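Local atomic coordinates of BexL (Amycolatopsis orientalis, PDB entry 4XRW), a protein that probably acts as a di-domain aromatase/cyclase that folds and dehydrates a polyketide chain in the biosynthesis of BE-7585A by a type II polyketide synthase. Residues R39-V44 / R49-T54; F56-E61 / V239-H244; V125-A130 / R153-A158; I246-T251 / S278-V283; P254-L259 / K291-G296. One frame throughout, in Å; residues are numbered along the deposited sequence.

Contact 1 (R39-V44 / R49-T54); sequences RLVAEV and RIFPPT
Leu40 and Val41, near the end of helix 34-42, meet Ile50 and Phe51, where the short helix 47-50 gives way to a loop. Just before them, Arg39 forms a salt bridge through NH1 with OE1 of Glu43 at 3.1 Å; the carboxylate oxygen lies in the guanidinium plane, but the nitrogen stands well above the plane of the carboxylate. Leu40 directs its CB at the second segment, and CD1 of Ile50 lies 4.2 Å from CB of Leu40. The same methyl goes further toward the backbone: CD1 of Ile50 is 3.6 Å from O of Leu40, so the isoleucine tip rests on a peptide group as much as on a side chain. It gets there because CG1 of Ile50 sits between its own backbone N and carbonyl carbon (chi1 62°) and the chain beyond is extended (chi2 166°). In the helix-grip fold these two short helices join the first and second strands of the sheet, 22-30 and 54-59, which form its two borders, and the contact packs one helix against the other. Val41 comes next, its CG2 4.0 Å from CD1 of Ile50, the two side chains running nearly at right angles. CG2 of Val41 also approaches the Phe51 ring obliquely, 4.5 Å from CZ. One face of that ring is taken by CG1 of its neighbour Ile50, and Trp47 meets it edge-to-face. The carbonyl O of Val41 is gripped by Trp47 NE1 and Arg86 NH1, while Arg86 NH2 reaches O of Ala42. Helical geometry ends at Glu43.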
# COMPACT_ATOMS: atom_id res chain seq x y z
N ARG A 39 -5.77 -5.55 15.53
CA ARG A 39 -5.97 -6.39 14.34
C ARG A 39 -5.37 -5.76 13.09
O ARG A 39 -4.83 -6.47 12.25
CB ARG A 39 -7.46 -6.65 14.11
CG ARG A 39 -7.75 -7.59 12.95
CD ARG A 39 -9.23 -7.67 12.62
NE ARG A 39 -9.70 -6.52 11.83
CZ ARG A 39 -9.50 -6.37 10.52
NH1 ARG A 39 -8.80 -7.27 9.82
NH2 ARG A 39 -9.98 -5.30 9.90
N LEU A 40 -5.45 -4.44 12.96
CA LEU A 40 -4.97 -3.78 11.74
C LEU A 40 -3.44 -3.77 11.65
O LEU A 40 -2.87 -3.83 10.55
CB LEU A 40 -5.52 -2.35 11.65
CG LEU A 40 -7.04 -2.23 11.40
CD1 LEU A 40 -7.54 -0.85 11.76
CD2 LEU A 40 -7.38 -2.52 9.95
N VAL A 41 -2.78 -3.74 12.79
CA VAL A 41 -1.33 -3.80 12.81
C VAL A 41 -0.86 -5.25 12.79
O VAL A 41 0.19 -5.57 12.22
CB VAL A 41 -0.77 -3.07 14.02
CG1 VAL A 41 0.77 -3.09 14.02
CG2 VAL A 41 -1.30 -1.61 14.04
N ALA A 42 -1.64 -6.14 13.39
CA ALA A 42 -1.21 -7.54 13.45
C ALA A 42 -1.37 -8.23 12.09
O ALA A 42 -0.51 -9.02 11.68
CB ALA A 42 -2.00 -8.29 14.52
N GLU A 43 -2.46 -7.92 11.40
CA GLU A 43 -2.76 -8.54 10.10
C GLU A 43 -2.23 -7.66 8.94
O GLU A 43 -2.82 -6.63 8.60
CB GLU A 43 -4.26 -8.78 9.99
CG GLU A 43 -4.76 -9.74 11.10
CD GLU A 43 -6.24 -10.13 10.95
OE1 GLU A 43 -6.90 -9.72 9.97
OE2 GLU A 43 -6.73 -10.87 11.84
N VAL A 44 -1.10 -8.07 8.37
CA VAL A 44 -0.29 -7.18 7.53
C VAL A 44 -0.91 -6.86 6.19
O VAL A 44 -0.46 -5.96 5.49
CB VAL A 44 1.12 -7.78 7.30
CG1 VAL A 44 1.77 -8.08 8.65
CG2 VAL A 44 1.06 -9.01 6.45
N ARG A 49 -3.20 0.21 4.03
CA ARG A 49 -4.31 1.12 4.31
C ARG A 49 -4.05 2.06 5.47
O ARG A 49 -4.64 3.13 5.53
CB ARG A 49 -5.61 0.34 4.61
CG ARG A 49 -5.88 -0.83 3.71
CD ARG A 49 -7.15 -1.56 4.17
NE ARG A 49 -7.55 -2.56 3.18
CZ ARG A 49 -8.80 -2.96 2.98
NH1 ARG A 49 -9.80 -2.46 3.71
NH2 ARG A 49 -9.06 -3.87 2.04
N ILE A 50 -3.19 1.64 6.41
CA ILE A 50 -2.95 2.42 7.63
C ILE A 50 -1.57 3.04 7.75
O ILE A 50 -1.37 3.98 8.54
CB ILE A 50 -3.17 1.56 8.89
CG1 ILE A 50 -2.19 0.39 8.95
CG2 ILE A 50 -4.56 1.04 8.89
CD1 ILE A 50 -2.14 -0.31 10.33
N PHE A 51 -0.60 2.48 7.01
CA PHE A 51 0.74 3.08 6.87
C PHE A 51 0.95 3.58 5.44
O PHE A 51 1.25 2.80 4.55
CB PHE A 51 1.83 2.07 7.24
CG PHE A 51 1.71 1.54 8.65
CD1 PHE A 51 1.82 2.38 9.74
CD2 PHE A 51 1.47 0.20 8.87
CE1 PHE A 51 1.69 1.90 11.02
CE2 PHE A 51 1.36 -0.30 10.19
CZ PHE A 51 1.46 0.56 11.24
N PRO A 52 0.84 4.89 5.21
CA PRO A 52 0.91 5.37 3.83
C PRO A 52 2.16 4.95 3.04
O PRO A 52 2.01 4.68 1.86
CB PRO A 52 0.85 6.89 4.00
CG PRO A 52 -0.01 7.06 5.22
CD PRO A 52 0.43 5.96 6.14
N PRO A 53 3.35 4.81 3.67
CA PRO A 53 4.47 4.35 2.85
C PRO A 53 4.41 2.90 2.39
O PRO A 53 5.13 2.55 1.46
CB PRO A 53 5.69 4.56 3.76
CG PRO A 53 5.23 5.57 4.78
CD PRO A 53 3.78 5.18 5.02
N THR A 54 3.63 2.06 3.04
CA THR A 54 3.69 0.62 2.80
C THR A 54 2.96 0.27 1.50
O THR A 54 1.80 0.63 1.30
CB THR A 54 3.09 -0.19 3.97
OG1 THR A 54 3.77 0.14 5.19
CG2 THR A 54 3.25 -1.65 3.71

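Contact 2 (F56-E61 / V239-H244); sequences FVDHVE and VCFPHH
Phe56 carries its ring opposite its own backbone N (chi1 -176°), whereas Phe241 sets its CG opposite the carbonyl carbon (chi1 -61°); these two settings bring the rings together between strands 54-59 and 231-241. The pair is oblique, with centroids 5.7 Å apart and planes at 67°. CZ of Phe241 does the touching, 3.8 Å from CE2 of Phe56, and CE2 of Phe241 lies beside it. Nearer the backbone, CG2 of Val239 lies 4.5 Å from CB of Phe56. The side chains of Asp58 and Phe241 approach from opposite directions, OD2 of Asp58 4.2 Å from CE1 of Phe241. Phe241 also meets Trp72 edge-to-face and takes part in a cation-pi contact with Arg245, so its ring sits among aromatic and charged groups where the sheets of the two domains approach each other. Replacing Phe241 by an alanine would remove the ring, which is likely to leave Phe56 and Arg245 without their partner and open a gap between the two strands. No hydrogen bond or salt bridge links the two segments directly: apolar and aromatic packing joins them, and the Asp58 carboxylate lies only at van der Waals range of the ring.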
# COMPACT_ATOMS: atom_id res chain seq x y z
N PHE A 56 3.23 -3.23 0.19
CA PHE A 56 2.78 -4.62 0.36
C PHE A 56 3.63 -5.29 1.43
O PHE A 56 4.77 -4.90 1.63
CB PHE A 56 2.89 -5.39 -0.96
CG PHE A 56 2.36 -6.78 -0.92
CD1 PHE A 56 1.02 -7.01 -0.68
CD2 PHE A 56 3.18 -7.86 -1.20
CE1 PHE A 56 0.52 -8.30 -0.67
CE2 PHE A 56 2.66 -9.15 -1.18
CZ PHE A 56 1.33 -9.34 -0.91
N VAL A 57 3.06 -6.30 2.09
CA VAL A 57 3.77 -7.08 3.08
C VAL A 57 3.49 -8.53 2.81
O VAL A 57 2.33 -8.90 2.60
CB VAL A 57 3.33 -6.76 4.54
CG1 VAL A 57 4.29 -7.45 5.54
CG2 VAL A 57 3.29 -5.27 4.80
N ASP A 58 4.50 -9.38 2.77
CA ASP A 58 4.12 -10.81 2.82
C ASP A 58 5.03 -11.57 3.74
O ASP A 58 5.93 -10.99 4.36
CB ASP A 58 4.04 -11.44 1.43
CG ASP A 58 5.38 -11.68 0.80
OD1 ASP A 58 6.37 -11.10 1.27
OD2 ASP A 58 5.42 -12.45 -0.19
N HIS A 59 4.74 -12.85 3.91
CA HIS A 59 5.46 -13.63 4.90
C HIS A 59 6.64 -14.37 4.30
O HIS A 59 6.58 -14.88 3.18
CB HIS A 59 4.53 -14.62 5.56
CG HIS A 59 3.72 -14.03 6.66
ND1 HIS A 59 2.61 -13.25 6.43
CD2 HIS A 59 3.85 -14.12 8.00
CE1 HIS A 59 2.09 -12.87 7.58
NE2 HIS A 59 2.83 -13.39 8.55
N VAL A 60 7.72 -14.39 5.08
CA VAL A 60 8.91 -15.18 4.79
C VAL A 60 8.86 -16.49 5.59
O VAL A 60 9.24 -17.55 5.11
CB VAL A 60 10.18 -14.40 5.14
CG1 VAL A 60 11.41 -15.24 4.86
CG2 VAL A 60 10.24 -13.07 4.36
N GLU A 61 8.37 -16.39 6.81
CA GLU A 61 8.29 -17.51 7.75
C GLU A 61 7.03 -17.31 8.57
O GLU A 61 6.87 -16.27 9.22
CB GLU A 61 9.52 -17.52 8.66
CG GLU A 61 10.33 -18.78 8.73
CD GLU A 61 11.60 -18.56 9.55
OE1 GLU A 61 11.48 -18.47 10.80
OE2 GLU A 61 12.71 -18.42 8.95
N VAL A 239 4.83 -3.86 -6.90
CA VAL A 239 5.59 -5.02 -6.55
C VAL A 239 5.09 -6.22 -7.38
O VAL A 239 3.92 -6.62 -7.29
CB VAL A 239 5.46 -5.33 -5.05
CG1 VAL A 239 6.42 -6.42 -4.70
CG2 VAL A 239 5.72 -4.07 -4.17
N CYS A 240 6.02 -6.81 -8.12
CA CYS A 240 5.70 -7.82 -9.14
C CYS A 240 6.23 -9.22 -8.73
O CYS A 240 7.40 -9.39 -8.39
CB CYS A 240 6.31 -7.37 -10.47
SG CYS A 240 5.82 -5.66 -10.88
N PHE A 241 5.35 -10.20 -8.80
CA PHE A 241 5.62 -11.59 -8.42
C PHE A 241 5.30 -12.48 -9.65
O PHE A 241 4.15 -12.78 -9.89
CB PHE A 241 4.76 -12.00 -7.25
CG PHE A 241 5.00 -11.18 -5.99
CD1 PHE A 241 5.98 -11.55 -5.09
CD2 PHE A 241 4.27 -10.05 -5.74
CE1 PHE A 241 6.22 -10.81 -3.93
CE2 PHE A 241 4.50 -9.29 -4.57
CZ PHE A 241 5.48 -9.68 -3.68
N PRO A 242 6.32 -12.84 -10.43
CA PRO A 242 6.14 -13.65 -11.64
C PRO A 242 5.54 -15.00 -11.30
O PRO A 242 6.06 -15.58 -10.37
CB PRO A 242 7.55 -13.85 -12.16
CG PRO A 242 8.35 -12.78 -11.56
CD PRO A 242 7.71 -12.40 -10.27
N HIS A 243 4.46 -15.47 -11.94
CA HIS A 243 3.68 -14.77 -12.93
C HIS A 243 2.26 -14.69 -12.45
O HIS A 243 1.33 -14.87 -13.24
CB HIS A 243 3.73 -15.51 -14.28
CG HIS A 243 5.10 -15.56 -14.86
ND1 HIS A 243 5.90 -16.68 -14.79
CD2 HIS A 243 5.84 -14.61 -15.48
CE1 HIS A 243 7.07 -16.43 -15.36
NE2 HIS A 243 7.06 -15.18 -15.79
N HIS A 244 2.07 -14.37 -11.18
CA HIS A 244 0.75 -14.48 -10.59
C HIS A 244 0.17 -13.25 -9.89
O HIS A 244 -1.04 -13.19 -9.61
CB HIS A 244 0.78 -15.68 -9.63
CG HIS A 244 1.62 -15.46 -8.40
ND1 HIS A 244 1.09 -14.98 -7.22
CD2 HIS A 244 2.94 -15.66 -8.17
CE1 HIS A 244 2.04 -14.90 -6.31
NE2 HIS A 244 3.18 -15.30 -6.86

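Contact 3 (V125-A130 / R153-A158)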
# COMPACT_ATOMS: atom_id res chain seq x y z
N VAL A 125 -2.62 4.00 21.65
CA VAL A 125 -1.61 3.24 20.92
C VAL A 125 -0.25 3.74 21.33
O VAL A 125 0.06 4.91 21.16
CB VAL A 125 -1.79 3.36 19.41
CG1 VAL A 125 -0.69 2.56 18.68
CG2 VAL A 125 -3.17 2.86 19.03
N ARG A 126 0.53 2.84 21.91
CA ARG A 126 1.89 3.11 22.31
C ARG A 126 2.88 2.45 21.37
O ARG A 126 2.73 1.26 21.05
CB ARG A 126 2.12 2.59 23.72
CG ARG A 126 1.11 3.15 24.72
CD ARG A 126 1.25 2.42 26.02
NE ARG A 126 2.61 2.41 26.53
CZ ARG A 126 3.06 1.52 27.41
NH1 ARG A 126 2.24 0.59 27.87
NH2 ARG A 126 4.33 1.56 27.82
N LEU A 127 3.89 3.21 20.96
CA LEU A 127 4.90 2.72 20.04
C LEU A 127 6.25 2.91 20.71
O LEU A 127 6.69 4.05 20.92
CB LEU A 127 4.81 3.44 18.70
CG LEU A 127 5.92 3.19 17.68
CD1 LEU A 127 6.01 1.72 17.33
CD2 LEU A 127 5.68 4.05 16.42
N LEU A 128 6.89 1.81 21.06
CA LEU A 128 8.18 1.82 21.72
C LEU A 128 9.28 1.42 20.77
O LEU A 128 9.06 0.56 19.92
CB LEU A 128 8.19 0.84 22.88
CG LEU A 128 7.32 1.19 24.09
CD1 LEU A 128 5.83 1.18 23.76
CD2 LEU A 128 7.64 0.17 25.20
N HIS A 129 10.46 2.01 20.94
CA HIS A 129 11.65 1.57 20.21
C HIS A 129 12.80 1.35 21.14
O HIS A 129 12.91 2.00 22.19
CB HIS A 129 12.04 2.59 19.14
CG HIS A 129 11.10 2.63 17.97
ND1 HIS A 129 9.98 3.44 17.94
CD2 HIS A 129 11.11 1.95 16.80
CE1 HIS A 129 9.34 3.26 16.80
NE2 HIS A 129 10.01 2.36 16.09
N ALA A 130 13.67 0.43 20.75
CA ALA A 130 14.92 0.22 21.45
C ALA A 130 15.98 0.13 20.38
O ALA A 130 15.83 -0.66 19.45
CB ALA A 130 14.85 -1.05 22.27
N ARG A 153 6.57 9.91 15.27
CA ARG A 153 5.49 10.88 15.35
C ARG A 153 4.66 10.92 14.08
O ARG A 153 3.43 10.98 14.14
CB ARG A 153 6.05 12.27 15.66
CG ARG A 153 6.59 12.41 17.07
CD ARG A 153 7.26 13.78 17.24
NE ARG A 153 7.80 13.90 18.58
CZ ARG A 153 7.05 14.05 19.67
NH1 ARG A 153 5.73 14.11 19.58
NH2 ARG A 153 7.63 14.16 20.86
N SER A 154 5.32 10.87 12.92
CA SER A 154 4.60 10.94 11.67
C SER A 154 3.82 9.64 11.44
O SER A 154 2.71 9.68 10.94
CB SER A 154 5.55 11.23 10.50
OG SER A 154 6.56 10.25 10.38
N GLU A 155 4.40 8.50 11.83
CA GLU A 155 3.74 7.22 11.70
C GLU A 155 2.48 7.15 12.55
O GLU A 155 1.45 6.68 12.09
CB GLU A 155 4.71 6.09 12.08
CG GLU A 155 4.13 4.72 12.11
CD GLU A 155 5.21 3.63 12.10
OE1 GLU A 155 5.88 3.43 13.14
OE2 GLU A 155 5.38 3.00 11.04
N LEU A 156 2.56 7.60 13.80
CA LEU A 156 1.40 7.55 14.70
C LEU A 156 0.31 8.52 14.24
O LEU A 156 -0.89 8.21 14.32
CB LEU A 156 1.82 7.88 16.15
CG LEU A 156 2.53 6.77 16.91
CD1 LEU A 156 2.85 7.17 18.35
CD2 LEU A 156 1.67 5.49 16.89
N ALA A 157 0.70 9.68 13.75
CA ALA A 157 -0.28 10.65 13.27
C ALA A 157 -1.03 10.09 12.05
O ALA A 157 -2.24 10.22 11.94
CB ALA A 157 0.38 11.93 12.92
N ALA A 158 -0.30 9.45 11.14
CA ALA A 158 -0.91 8.85 9.96
C ALA A 158 -1.77 7.64 10.37
O ALA A 158 -2.84 7.40 9.81
CB ALA A 158 0.16 8.45 8.94
O HOH W 1 8.79 1.72 13.65
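CB of Leu127 starts a side chain that leads from strand 123-133 to helix 138-166, and it meets CD2 of Leu156 at 4.2 Å. With CG placed opposite the backbone N (chi1 172°), the branch is carried on toward the helix. At its end CD2 of Leu127 has two neighbours: CG of Leu156, 4.2 Å away, and OE1 of Glu155, only 3.3 Å away. The latter is a methyl against a carboxylate oxygen, a close van der Waals contact rather than a polar bond, and the two side chains cross at about a right angle. Leu156 is shared, since its CD2 also lies 4.2 Å from CG1 of Val125, two residues earlier on the strand and on the same face of the sheet. The leucine therefore sits across both strand residues, and Trp113 and His26 touch it as well. Glu155 stretches away from the helix in an extended chain, which brings OE1 close to Leu127. Its polar link to the strand runs through a water, 2.8 Å from NE2 of His129 and lying in the plane of that ring; the water's second bond, to OE1 of Glu155 at 3.4 Å, is weak. OE2 of Glu155 makes a weak hydrogen bond to a bound buffer molecule, which is consistent with a pocket on this side. The strand and helix segments run at 157° to each other with axes 10.2 Å apart, nearly antiparallel, as in the helix-grip fold, where a long helix lies in the grip of a curved antiparallel sheet.

Contact 4 (I246-T251 / S278-V283); sequences IVYKQT and SEHTVV
Tyr248 and His280 bring the tip of one side chain up to the ring of the other. OH of Tyr248 lies 3.3 Å from CE1 of His280, an oblique approach to the imidazole and not a hydrogen bond. The tyrosine reaches this far because its CG is placed between backbone N and carbonyl carbon (chi1 64°), raising the ring from strand 245-250 over the strand in between. The imidazole nitrogens are used by others: ND1 bonds to NE2 of His260 and NE2 to OG of Ser314, which together fix the rotation of the ring. The phenol is joined to the other segment by a water. This water makes an unusually short bond of 2.5 Å to OH of Tyr248, stands 2.7 Å from OG of Ser278, and donates to O of Glu279 at 2.8 Å. It also lies 3.6 Å above one face of His280, toward the ring's rim. In the helix-grip fold of this domain, strands 245-250 and 274-284 are separated in the antiparallel sheet by strand 257-268, so a long side chain and a water span the distance, on the face turned to helix 299-326 and its Ser314. Glu279 joins through its backbone, OH of Tyr248 being 4.2 Å from its carbonyl O. Its carboxylate is held apart from the tyrosine: OE2 receives OG1 of Thr281 at 2.7 Å on its syn lone pair, and the same oxygen is hydrogen-bonded to Ser174.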
# COMPACT_ATOMS: atom_id res chain seq x y z
N ILE A 246 0.60 -8.76 -9.14
CA ILE A 246 1.23 -7.43 -9.13
C ILE A 246 0.43 -6.57 -8.17
O ILE A 246 -0.79 -6.38 -8.35
CB ILE A 246 1.27 -6.77 -10.53
CG1 ILE A 246 2.07 -7.60 -11.50
CG2 ILE A 246 1.83 -5.35 -10.43
CD1 ILE A 246 1.93 -7.17 -12.89
N VAL A 247 1.09 -6.10 -7.12
CA VAL A 247 0.46 -5.29 -6.10
C VAL A 247 0.96 -3.85 -6.20
O VAL A 247 2.15 -3.65 -6.48
CB VAL A 247 0.78 -5.81 -4.66
CG1 VAL A 247 0.07 -4.92 -3.63
CG2 VAL A 247 0.37 -7.27 -4.49
N TYR A 248 0.10 -2.87 -6.04
CA TYR A 248 0.56 -1.49 -6.20
C TYR A 248 -0.15 -0.52 -5.30
O TYR A 248 -1.21 -0.82 -4.70
CB TYR A 248 0.44 -1.04 -7.67
CG TYR A 248 -0.98 -0.99 -8.21
CD1 TYR A 248 -1.70 0.18 -8.21
CD2 TYR A 248 -1.58 -2.14 -8.73
CE1 TYR A 248 -3.00 0.24 -8.73
CE2 TYR A 248 -2.88 -2.10 -9.25
CZ TYR A 248 -3.58 -0.91 -9.22
OH TYR A 248 -4.86 -0.83 -9.72
N LYS A 249 0.47 0.65 -5.18
CA LYS A 249 -0.09 1.78 -4.46
C LYS A 249 0.15 3.03 -5.27
O LYS A 249 1.28 3.24 -5.76
CB LYS A 249 0.53 1.93 -3.06
CG LYS A 249 0.17 3.26 -2.40
CD LYS A 249 0.64 3.32 -0.95
CE LYS A 249 -0.34 2.70 0.02
NZ LYS A 249 0.09 2.84 1.48
N GLN A 250 -0.89 3.85 -5.39
CA GLN A 250 -0.78 5.13 -6.07
C GLN A 250 -0.15 6.14 -5.13
O GLN A 250 -0.63 6.36 -4.01
CB GLN A 250 -2.15 5.63 -6.55
CG GLN A 250 -2.06 6.81 -7.44
CD GLN A 250 -3.38 7.15 -8.16
OE1 GLN A 250 -4.18 6.28 -8.43
NE2 GLN A 250 -3.56 8.42 -8.50
N THR A 251 0.93 6.76 -5.57
CA THR A 251 1.65 7.69 -4.69
C THR A 251 1.38 9.16 -4.95
O THR A 251 1.67 10.01 -4.10
CB THR A 251 3.15 7.44 -4.79
OG1 THR A 251 3.53 7.48 -6.16
CG2 THR A 251 3.49 6.07 -4.19
N SER A 278 -8.43 -7.52 -11.56
CA SER A 278 -7.94 -6.22 -11.13
C SER A 278 -8.77 -5.77 -9.95
O SER A 278 -9.97 -5.51 -10.11
CB SER A 278 -8.04 -5.21 -12.26
OG SER A 278 -7.65 -3.92 -11.87
N GLU A 279 -8.14 -5.69 -8.78
CA GLU A 279 -8.80 -5.24 -7.55
C GLU A 279 -8.39 -3.82 -7.23
O GLU A 279 -7.26 -3.43 -7.50
CB GLU A 279 -8.43 -6.17 -6.40
CG GLU A 279 -9.12 -5.82 -5.07
CD GLU A 279 -8.38 -4.76 -4.22
OE1 GLU A 279 -7.29 -4.24 -4.60
OE2 GLU A 279 -8.92 -4.45 -3.14
N HIS A 280 -9.30 -3.06 -6.67
CA HIS A 280 -9.01 -1.74 -6.19
C HIS A 280 -9.55 -1.53 -4.80
O HIS A 280 -10.63 -1.91 -4.53
CB HIS A 280 -9.60 -0.67 -7.07
CG HIS A 280 -9.16 -0.71 -8.49
ND1 HIS A 280 -8.19 0.11 -8.99
CD2 HIS A 280 -9.63 -1.42 -9.53
CE1 HIS A 280 -8.04 -0.14 -10.27
NE2 HIS A 280 -8.90 -1.06 -10.62
N THR A 281 -8.76 -0.89 -3.96
CA THR A 281 -9.23 -0.38 -2.67
C THR A 281 -9.04 1.14 -2.63
O THR A 281 -7.93 1.70 -2.93
CB THR A 281 -8.49 -1.04 -1.48
OG1 THR A 281 -8.87 -2.43 -1.37
CG2 THR A 281 -8.84 -0.33 -0.18
N VAL A 282 -10.12 1.84 -2.28
CA VAL A 282 -10.11 3.28 -2.24
C VAL A 282 -10.59 3.80 -0.89
O VAL A 282 -11.53 3.24 -0.34
CB VAL A 282 -11.00 3.90 -3.34
CG1 VAL A 282 -10.98 5.42 -3.26
CG2 VAL A 282 -10.52 3.47 -4.73
N VAL A 283 -9.94 4.84 -0.40
CA VAL A 283 -10.48 5.67 0.68
C VAL A 283 -10.75 7.06 0.12
O VAL A 283 -9.87 7.70 -0.45
CB VAL A 283 -9.52 5.78 1.88
CG1 VAL A 283 -10.13 6.65 2.99
CG2 VAL A 283 -9.17 4.41 2.42
O HOH W 2 -5.97 -3.10 -9.92

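Contact 5 (P254-L259 / K291-G296); sequences PALMTL and KVLGAG
Val292 presents both of its methyls to the turn formed by Ala255 and Leu256. CG2 of the valine faces CB of Ala255, 3.8 Å away, the shortest approach between the two segments, and also nears Leu256. CG1 lies on the branch point of the leucine, 4.0 Å from CG of Leu256. Between them, CB of Val292 is 4.0 Å from CD2 of Leu256, so that methyl nests close to the valine's fork. The long axis of the leucine runs at a slant to that of the valine, which lets its two methyls serve different partners: CD2 goes to Val292, while CD1 is 4.3 Å from CD1 of Leu293. The setting of Leu256, CG opposite its carbonyl carbon (chi1 -75°) and beside its backbone N, directs this fork at the helix. Leu293 comes in less directly; its CB does not point at the turn, but its end, CD1, comes nearer. All of this is apolar, and no hydrogen bond crosses between the segments. The first segment is shaped by a type I turn from Pro254 to Met257, which puts Ala255 and Leu256 at its central positions. The second leaves helical geometry at Gly294, just past Leu293, where the backbone takes a positive phi. Leu256 is the buried member of the group, with Phe305 and Val306 of the long helix 299-326 also touching it, while Ala255 and Val292 lie at the surface. The contact thus sits at one end of the sheet, where the chain entering strand 257-268 meets short helix 289-293, and Asn288, just before that helix, bonds to O of Ala255.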
# COMPACT_ATOMS: atom_id res chain seq x y z
N PRO A 254 -5.19 12.17 -6.54
CA PRO A 254 -6.11 13.23 -6.93
C PRO A 254 -6.90 13.71 -5.73
O PRO A 254 -6.86 13.07 -4.67
CB PRO A 254 -7.01 12.54 -7.94
CG PRO A 254 -7.07 11.17 -7.51
CD PRO A 254 -5.72 10.86 -6.93
N ALA A 255 -7.61 14.83 -5.90
CA ALA A 255 -8.28 15.46 -4.76
C ALA A 255 -9.29 14.56 -4.06
O ALA A 255 -9.47 14.69 -2.86
CB ALA A 255 -8.98 16.75 -5.22
N LEU A 256 -9.91 13.63 -4.79
CA LEU A 256 -11.00 12.79 -4.23
C LEU A 256 -10.57 11.55 -3.46
O LEU A 256 -11.41 10.90 -2.81
CB LEU A 256 -11.95 12.30 -5.33
CG LEU A 256 -12.98 13.23 -5.98
CD1 LEU A 256 -13.93 12.39 -6.82
CD2 LEU A 256 -13.75 14.06 -4.93
N MET A 257 -9.30 11.16 -3.54
CA MET A 257 -8.84 9.94 -2.89
C MET A 257 -7.75 10.26 -1.88
O MET A 257 -6.81 11.00 -2.15
CB MET A 257 -8.32 8.91 -3.93
CG MET A 257 -9.33 8.44 -4.96
SD MET A 257 -8.73 7.09 -6.00
CE MET A 257 -7.46 7.95 -6.85
N THR A 258 -7.90 9.69 -0.69
CA THR A 258 -6.84 9.73 0.30
C THR A 258 -5.95 8.49 0.18
O THR A 258 -4.81 8.51 0.63
CB THR A 258 -7.39 9.82 1.72
OG1 THR A 258 -8.26 8.72 1.93
CG2 THR A 258 -8.15 11.08 1.89
N LEU A 259 -6.48 7.42 -0.41
CA LEU A 259 -5.72 6.20 -0.64
C LEU A 259 -6.24 5.51 -1.87
O LEU A 259 -7.44 5.49 -2.12
CB LEU A 259 -5.82 5.25 0.57
CG LEU A 259 -5.19 3.86 0.35
CD1 LEU A 259 -4.10 3.58 1.34
CD2 LEU A 259 -6.23 2.76 0.33
N LYS A 291 -15.79 20.78 -3.92
CA LYS A 291 -14.92 21.56 -4.79
C LYS A 291 -14.73 20.88 -6.15
O LYS A 291 -14.55 21.54 -7.17
CB LYS A 291 -13.57 21.80 -4.12
CG LYS A 291 -12.48 22.22 -5.09
CD LYS A 291 -11.51 23.23 -4.47
CE LYS A 291 -11.63 24.59 -5.15
NZ LYS A 291 -13.03 25.12 -5.12
N VAL A 292 -14.78 19.55 -6.15
CA VAL A 292 -14.54 18.78 -7.37
C VAL A 292 -15.82 18.48 -8.14
O VAL A 292 -15.89 18.74 -9.34
CB VAL A 292 -13.83 17.43 -7.04
CG1 VAL A 292 -13.80 16.46 -8.25
CG2 VAL A 292 -12.44 17.71 -6.50
N LEU A 293 -16.81 17.92 -7.45
CA LEU A 293 -18.02 17.46 -8.11
C LEU A 293 -19.16 18.47 -7.94
O LEU A 293 -20.25 18.25 -8.44
CB LEU A 293 -18.44 16.10 -7.57
CG LEU A 293 -17.45 14.94 -7.76
CD1 LEU A 293 -18.04 13.64 -7.26
CD2 LEU A 293 -17.05 14.82 -9.22
N GLY A 294 -18.89 19.56 -7.22
CA GLY A 294 -19.86 20.63 -7.10
C GLY A 294 -20.84 20.39 -5.98
O GLY A 294 -21.13 19.24 -5.62
N ALA A 295 -21.34 21.49 -5.42
CA ALA A 295 -22.28 21.45 -4.31
C ALA A 295 -23.43 20.48 -4.61
O ALA A 295 -23.85 20.33 -5.76
CB ALA A 295 -22.81 22.85 -4.02
N GLY A 296 -23.91 19.80 -3.58
CA GLY A 296 -24.97 18.84 -3.76
C GLY A 296 -24.50 17.42 -4.02
O GLY A 296 -25.27 16.46 -3.90

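Contacts 1, 3 and 4 are buried, while contact 2 is partly covered and contact 5 lies toward the surface. Contacts 1 and 3 belong to the first domain and touch through Phe51 and Glu155, the loop after helix 47-50 meeting the long helix. Contacts 4 and 5 belong to the second: contact 5 begins on strand 257-268, which lies between the two strands of contact 4 in the same sheet, with backbone bonds between Val283 and Thr258. Contact 2 bridges the domains, and Lys249, in a segment of contact 4, bonds to Pro52 O and Thr54 O in contact 1. Chemistry follows place: contacts 1 and 5 are aliphatic apart from Phe51, contact 2 aromatic, and contacts 3 and 4 employ waters beside histidines.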